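Local coordinates for prolyl-tRNA synthetase (Giardia lamblia ATCC 50803, PDB 3IAL), which probably charges tRNA(Pro) with L-proline at the expense of ATP, forming the aminoacyl-tRNA needed for protein synthesis, at residues 322-325 with 326-329; 416-419 with 420-424. All blocks are in the same frame, centred on the assembly; numbering follows the deposited sequence.

Contact 1: residues 322-325 with 326-329; sequences LGKV and NEIA
Ile328 packs against Lys324, and Ala329 against Val325, on the close-packed side of this helix turn, each lying on a carbonyl of the preceding turn. Ile328 N donates to Lys324 O at 2.9 Å, and Ala329 N donates to Val325 O at the same length of 2.9 Å. Because Ile328 holds CG1 beside its backbone N (chi1 -69°), Ile328 CG1 comes within 3.4 Å of Lys324 O, and an aliphatic branch flanks an oxygen already engaged by an amide. The methyl of Ala329 does much the same, its CB 3.5 Å from Val325 O. Val325, Ile328 and Ala329 are all buried, and all three side chains rest on Ile304 of strand 302-307.

The opposite character appears at Lys324 and Glu327. The lysine chain bends at both chi2 and chi3 (68° and 66°), folding round to meet an extended glutamate; yet Lys324 NZ stays 3.9 Å from Glu327 OE1, a long salt bridge at the more exposed side of the turn. Here the backbone is slacker too, with Glu327 N bonding only weakly to Gly323 O at 3.3 Å. On the exposed Asn326, ND2 sits 3.2 Å from Leu322 O, but at too poor an angle for a hydrogen bond. This broadly amphipathic helix, aliphatic toward the sheet and helix 395-399, is the connecting helix of the beta-alpha-beta unit 302-307, 315-334, 340-342 in the anticodon-binding domain.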
ATOM      1  N   LEU B 322      -7.498  19.015 -31.393  1.00 40.34           N
ATOM      2  CA  LEU B 322      -7.581  18.854 -29.942  1.00 41.15           C
ATOM      3  C   LEU B 322      -8.840  18.081 -29.536  1.00 41.53           C
ATOM      4  O   LEU B 322      -8.805  17.278 -28.603  1.00 40.99           O
ATOM      5  CB  LEU B 322      -7.526  20.214 -29.236  1.00 41.56           C
ATOM      6  CG  LEU B 322      -6.194  20.977 -29.331  1.00 41.78           C
ATOM      7  CD1 LEU B 322      -6.327  22.384 -28.752  1.00 41.50           C
ATOM      8  CD2 LEU B 322      -5.067  20.230 -28.637  1.00 41.75           C
ATOM      9  N   GLY B 323      -9.937  18.306 -30.256  1.00 41.22           N
ATOM     10  CA  GLY B 323     -11.168  17.541 -30.062  1.00 40.87           C
ATOM     11  C   GLY B 323     -11.019  16.041 -30.298  1.00 41.45           C
ATOM     12  O   GLY B 323     -11.550  15.234 -29.532  1.00 43.60           O
ATOM     13  N   LYS B 324     -10.306  15.659 -31.354  1.00 39.69           N
ATOM     14  CA  LYS B 324     -10.121  14.241 -31.672  1.00 40.50           C
ATOM     15  C   LYS B 324      -9.123  13.578 -30.723  1.00 39.99           C
ATOM     16  O   LYS B 324      -9.302  12.422 -30.350  1.00 38.38           O
ATOM     17  CB  LYS B 324      -9.670  14.059 -33.124  1.00 42.13           C
ATOM     18  CG  LYS B 324      -9.682  12.607 -33.620  1.00 42.63           C
ATOM     19  CD  LYS B 324     -11.088  12.023 -33.752  1.00 44.41           C
ATOM     20  CE  LYS B 324     -11.898  12.711 -34.843  1.00 45.26           C
ATOM     21  NZ  LYS B 324     -13.152  11.967 -35.142  1.00 48.22           N
ATOM     22  N   VAL B 325      -8.071  14.308 -30.351  1.00 39.83           N
ATOM     23  CA  VAL B 325      -7.129  13.846 -29.328  1.00 39.72           C
ATOM     24  C   VAL B 325      -7.865  13.428 -28.042  1.00 41.64           C
ATOM     25  O   VAL B 325      -7.524  12.412 -27.439  1.00 41.93           O
ATOM     26  CB  VAL B 325      -6.041  14.921 -29.036  1.00 39.97           C
ATOM     27  CG1 VAL B 325      -5.324  14.654 -27.716  1.00 37.14           C
ATOM     28  CG2 VAL B 325      -5.037  14.985 -30.190  1.00 36.16           C
ATOM     29  N   ASN B 326      -8.885  14.195 -27.652  1.00 42.48           N
ATOM     30  CA  ASN B 326      -9.694  13.882 -26.467  1.00 43.23           C
ATOM     31  C   ASN B 326     -10.541  12.618 -26.635  1.00 42.91           C
ATOM     32  O   ASN B 326     -10.633  11.812 -25.716  1.00 40.79           O
ATOM     33  CB  ASN B 326     -10.594  15.070 -26.088  1.00 43.24           C
ATOM     34  CG  ASN B 326      -9.806  16.264 -25.553  1.00 43.66           C
ATOM     35  OD1 ASN B 326      -8.775  16.105 -24.913  1.00 43.85           O
ATOM     36  ND2 ASN B 326     -10.307  17.468 -25.810  1.00 48.55           N
ATOM     37  N   GLU B 327     -11.149  12.446 -27.807  1.00 43.61           N
ATOM     38  CA  GLU B 327     -11.926  11.239 -28.104  1.00 44.56           C
ATOM     39  C   GLU B 327     -11.052   9.984 -28.131  1.00 43.76           C
ATOM     40  O   GLU B 327     -11.508   8.903 -27.754  1.00 42.33           O
ATOM     41  CB  GLU B 327     -12.657  11.366 -29.442  1.00 46.39           C
ATOM     42  CG  GLU B 327     -13.738  12.438 -29.485  1.00 49.74           C
ATOM     43  CD  GLU B 327     -14.338  12.590 -30.872  1.00 54.57           C
ATOM     44  OE1 GLU B 327     -14.582  11.554 -31.530  1.00 55.76           O
ATOM     45  OE2 GLU B 327     -14.562  13.741 -31.308  1.00 57.97           O
ATOM     46  N   ILE B 328      -9.812  10.124 -28.607  1.00 42.30           N
ATOM     47  CA  ILE B 328      -8.838   9.039 -28.534  1.00 41.13           C
ATOM     48  C   ILE B 328      -8.487   8.760 -27.069  1.00 40.09           C
ATOM     49  O   ILE B 328      -8.556   7.618 -26.620  1.00 38.49           O
ATOM     50  CB  ILE B 328      -7.557   9.359 -29.331  1.00 41.42           C
ATOM     51  CG1 ILE B 328      -7.852   9.362 -30.836  1.00 43.38           C
ATOM     52  CG2 ILE B 328      -6.468   8.345 -29.036  1.00 37.35           C
ATOM     53  CD1 ILE B 328      -6.629   9.647 -31.700  1.00 39.53           C
ATOM     54  N   ALA B 329      -8.139   9.808 -26.325  1.00 38.23           N
ATOM     55  CA  ALA B 329      -7.814   9.654 -24.908  1.00 37.62           C
ATOM     56  C   ALA B 329      -8.955   8.987 -24.121  1.00 37.40           C
ATOM     57  O   ALA B 329      -8.707   8.075 -23.334  1.00 38.25           O
ATOM     58  CB  ALA B 329      -7.443  11.000 -24.291  1.00 35.59           C
TER

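Contact 2: residues 416-419 with 420-424; sequences VIKD and ELDAY
Lys418 swings its chain away from its own amide (chi1 168°) and runs out extended to CE before turning at its last torsion (chi4 -68°), while Asp422 keeps CG beside its own N (chi1 -69°); together these bring the ammonium to the carboxylate one turn on. The two side chains cross at a slant. Lys418 NZ reaches Asp422 OD2 at 3.5 Å, a salt bridge whose hydrogen bond is weak, and Lys418 CG also passes 3.8 Å from Asp422 OD2. Asp422 N donates in turn to Lys418 O at 2.9 Å.

This is the i to i+4 Lys-Asp pair of an alpha helix, set in the opening turns of helix 416-438. Two acids here, Asp419 and Glu420, lie near the positive end of the helix, where its dipole would probably favour their charge. Glu420 folds at chi2, its CG 3.3 Å from Val416 O, the carbonyl that receives Glu420 N at 2.8 Å; its carboxylate is then drawn to Arg391 in a salt bridge outside the turn. Leu421 lays CB 3.4 Å from Lys418 O, and both it and Ile417 pack on Leu364 of strand 364-369. Tyr424, the end of its side chain leading away from 416-419, meets Pro363 as Leu421 does, and its OH is hydrogen-bonded to Leu293 O.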
ATOM      1  N   VAL B 416      -6.143  -2.069 -31.169  1.00 32.19           N
ATOM      2  CA  VAL B 416      -4.842  -1.931 -31.805  1.00 31.14           C
ATOM      3  C   VAL B 416      -3.784  -1.354 -30.851  1.00 29.82           C
ATOM      4  O   VAL B 416      -2.659  -1.821 -30.843  1.00 26.58           O
ATOM      5  CB  VAL B 416      -4.929  -1.095 -33.123  1.00 31.68           C
ATOM      6  CG1 VAL B 416      -5.156   0.375 -32.830  1.00 28.34           C
ATOM      7  CG2 VAL B 416      -3.683  -1.300 -33.978  1.00 31.57           C
ATOM      8  N   ILE B 417      -4.148  -0.370 -30.029  1.00 30.77           N
ATOM      9  CA  ILE B 417      -3.189   0.212 -29.081  1.00 30.89           C
ATOM     10  C   ILE B 417      -2.789  -0.828 -28.026  1.00 31.06           C
ATOM     11  O   ILE B 417      -1.615  -0.959 -27.697  1.00 30.29           O
ATOM     12  CB  ILE B 417      -3.726   1.505 -28.395  1.00 30.47           C
ATOM     13  CG1 ILE B 417      -4.133   2.555 -29.434  1.00 28.41           C
ATOM     14  CG2 ILE B 417      -2.676   2.085 -27.466  1.00 28.06           C
ATOM     15  CD1 ILE B 417      -3.104   2.785 -30.529  1.00 27.51           C
ATOM     16  N   LYS B 418      -3.766  -1.578 -27.523  1.00 32.58           N
ATOM     17  CA  LYS B 418      -3.478  -2.738 -26.689  1.00 34.72           C
ATOM     18  C   LYS B 418      -2.535  -3.709 -27.423  1.00 34.76           C
ATOM     19  O   LYS B 418      -1.494  -4.079 -26.878  1.00 33.47           O
ATOM     20  CB  LYS B 418      -4.772  -3.442 -26.252  1.00 36.53           C
ATOM     21  CG  LYS B 418      -4.550  -4.811 -25.625  1.00 43.49           C
ATOM     22  CD  LYS B 418      -5.758  -5.290 -24.826  1.00 49.52           C
ATOM     23  CE  LYS B 418      -5.514  -6.691 -24.255  1.00 51.94           C
ATOM     24  NZ  LYS B 418      -5.440  -7.736 -25.324  1.00 52.82           N
ATOM     25  N   ASP B 419      -2.885  -4.103 -28.651  1.00 33.80           N
ATOM     26  CA  ASP B 419      -2.012  -4.984 -29.453  1.00 34.56           C
ATOM     27  C   ASP B 419      -0.579  -4.453 -29.525  1.00 33.53           C
ATOM     28  O   ASP B 419       0.378  -5.223 -29.430  1.00 33.40           O
ATOM     29  CB  ASP B 419      -2.530  -5.164 -30.884  1.00 35.83           C
ATOM     30  CG  ASP B 419      -3.858  -5.899 -30.953  1.00 35.46           C
ATOM     31  OD1 ASP B 419      -4.071  -6.855 -30.188  1.00 41.04           O
ATOM     32  OD2 ASP B 419      -4.691  -5.519 -31.795  1.00 36.78           O
ATOM     33  N   GLU B 420      -0.442  -3.139 -29.692  1.00 33.13           N
ATOM     34  CA  GLU B 420       0.873  -2.501 -29.763  1.00 32.49           C
ATOM     35  C   GLU B 420       1.619  -2.581 -28.436  1.00 32.00           C
ATOM     36  O   GLU B 420       2.837  -2.784 -28.423  1.00 29.60           O
ATOM     37  CB  GLU B 420       0.750  -1.039 -30.218  1.00 33.42           C
ATOM     38  CG  GLU B 420       0.408  -0.872 -31.690  1.00 32.15           C
ATOM     39  CD  GLU B 420       1.523  -1.333 -32.613  1.00 35.46           C
ATOM     40  OE1 GLU B 420       2.694  -0.968 -32.386  1.00 33.11           O
ATOM     41  OE2 GLU B 420       1.224  -2.056 -33.586  1.00 41.58           O
ATOM     42  N   LEU B 421       0.897  -2.422 -27.326  1.00 31.04           N
ATOM     43  CA  LEU B 421       1.508  -2.580 -26.006  1.00 30.35           C
ATOM     44  C   LEU B 421       1.973  -4.020 -25.784  1.00 30.28           C
ATOM     45  O   LEU B 421       3.078  -4.242 -25.293  1.00 30.24           O
ATOM     46  CB  LEU B 421       0.555  -2.158 -24.887  1.00 30.92           C
ATOM     47  CG  LEU B 421       0.372  -0.655 -24.682  1.00 32.60           C
ATOM     48  CD1 LEU B 421      -0.761  -0.399 -23.693  1.00 34.75           C
ATOM     49  CD2 LEU B 421       1.671  -0.000 -24.231  1.00 31.20           C
ATOM     50  N   ASP B 422       1.126  -4.984 -26.150  1.00 28.36           N
ATOM     51  CA  ASP B 422       1.465  -6.404 -26.057  1.00 29.29           C
ATOM     52  C   ASP B 422       2.652  -6.792 -26.929  1.00 28.41           C
ATOM     53  O   ASP B 422       3.499  -7.591 -26.510  1.00 29.30           O
ATOM     54  CB  ASP B 422       0.262  -7.279 -26.443  1.00 30.71           C
ATOM     55  CG  ASP B 422      -0.864  -7.213 -25.430  1.00 31.16           C
ATOM     56  OD1 ASP B 422      -0.614  -6.799 -24.278  1.00 38.80           O
ATOM     57  OD2 ASP B 422      -2.002  -7.572 -25.791  1.00 35.45           O
ATOM     58  N   ALA B 423       2.711  -6.245 -28.141  1.00 28.05           N
ATOM     59  CA  ALA B 423       3.838  -6.518 -29.038  1.00 28.43           C
ATOM     60  C   ALA B 423       5.111  -5.885 -28.479  1.00 28.32           C
ATOM     61  O   ALA B 423       6.203  -6.456 -28.579  1.00 28.72           O
ATOM     62  CB  ALA B 423       3.544  -6.022 -30.448  1.00 26.15           C
ATOM     63  N   TYR B 424       4.950  -4.713 -27.872  1.00 27.72           N
ATOM     64  CA  TYR B 424       6.037  -4.005 -27.178  1.00 28.89           C
ATOM     65  C   TYR B 424       6.629  -4.839 -26.034  1.00 28.76           C
ATOM     66  O   TYR B 424       7.844  -5.025 -25.961  1.00 29.04           O
ATOM     67  CB  TYR B 424       5.488  -2.663 -26.686  1.00 29.18           C
ATOM     68  CG  TYR B 424       6.325  -1.848 -25.728  1.00 30.35           C
ATOM     69  CD1 TYR B 424       7.465  -1.170 -26.153  1.00 31.40           C
ATOM     70  CD2 TYR B 424       5.916  -1.673 -24.414  1.00 29.11           C
ATOM     71  CE1 TYR B 424       8.194  -0.377 -25.268  1.00 33.23           C
ATOM     72  CE2 TYR B 424       6.627  -0.895 -23.536  1.00 27.77           C
ATOM     73  CZ  TYR B 424       7.766  -0.251 -23.955  1.00 29.99           C
ATOM     74  OH  TYR B 424       8.464   0.524 -23.049  1.00 28.30           O
TER

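How the contacts relate
Contacts 1 and 2 are both partly buried helix turns. Contact 1, midway along helix 315-334, sets Val325, Ile328 and Ala329 in the core against the five-stranded sheet; contact 2 begins helix 416-438, buries Ile417, Leu421 and Tyr424, and meets the same sheet at Leu364, with Glu420 bridged to Arg391 of strand 391-394. Both touch helix 395-399, whose Val398 meets Ile328 from contact 1 and Val416 and Ile417 from contact 2. Their centres are 19 Å apart, and their nearest atoms, about 6 Å apart, do not touch. The lysine-acid pairs differ in spacing: three residues and long in 322-329, four residues and shorter in 416-424.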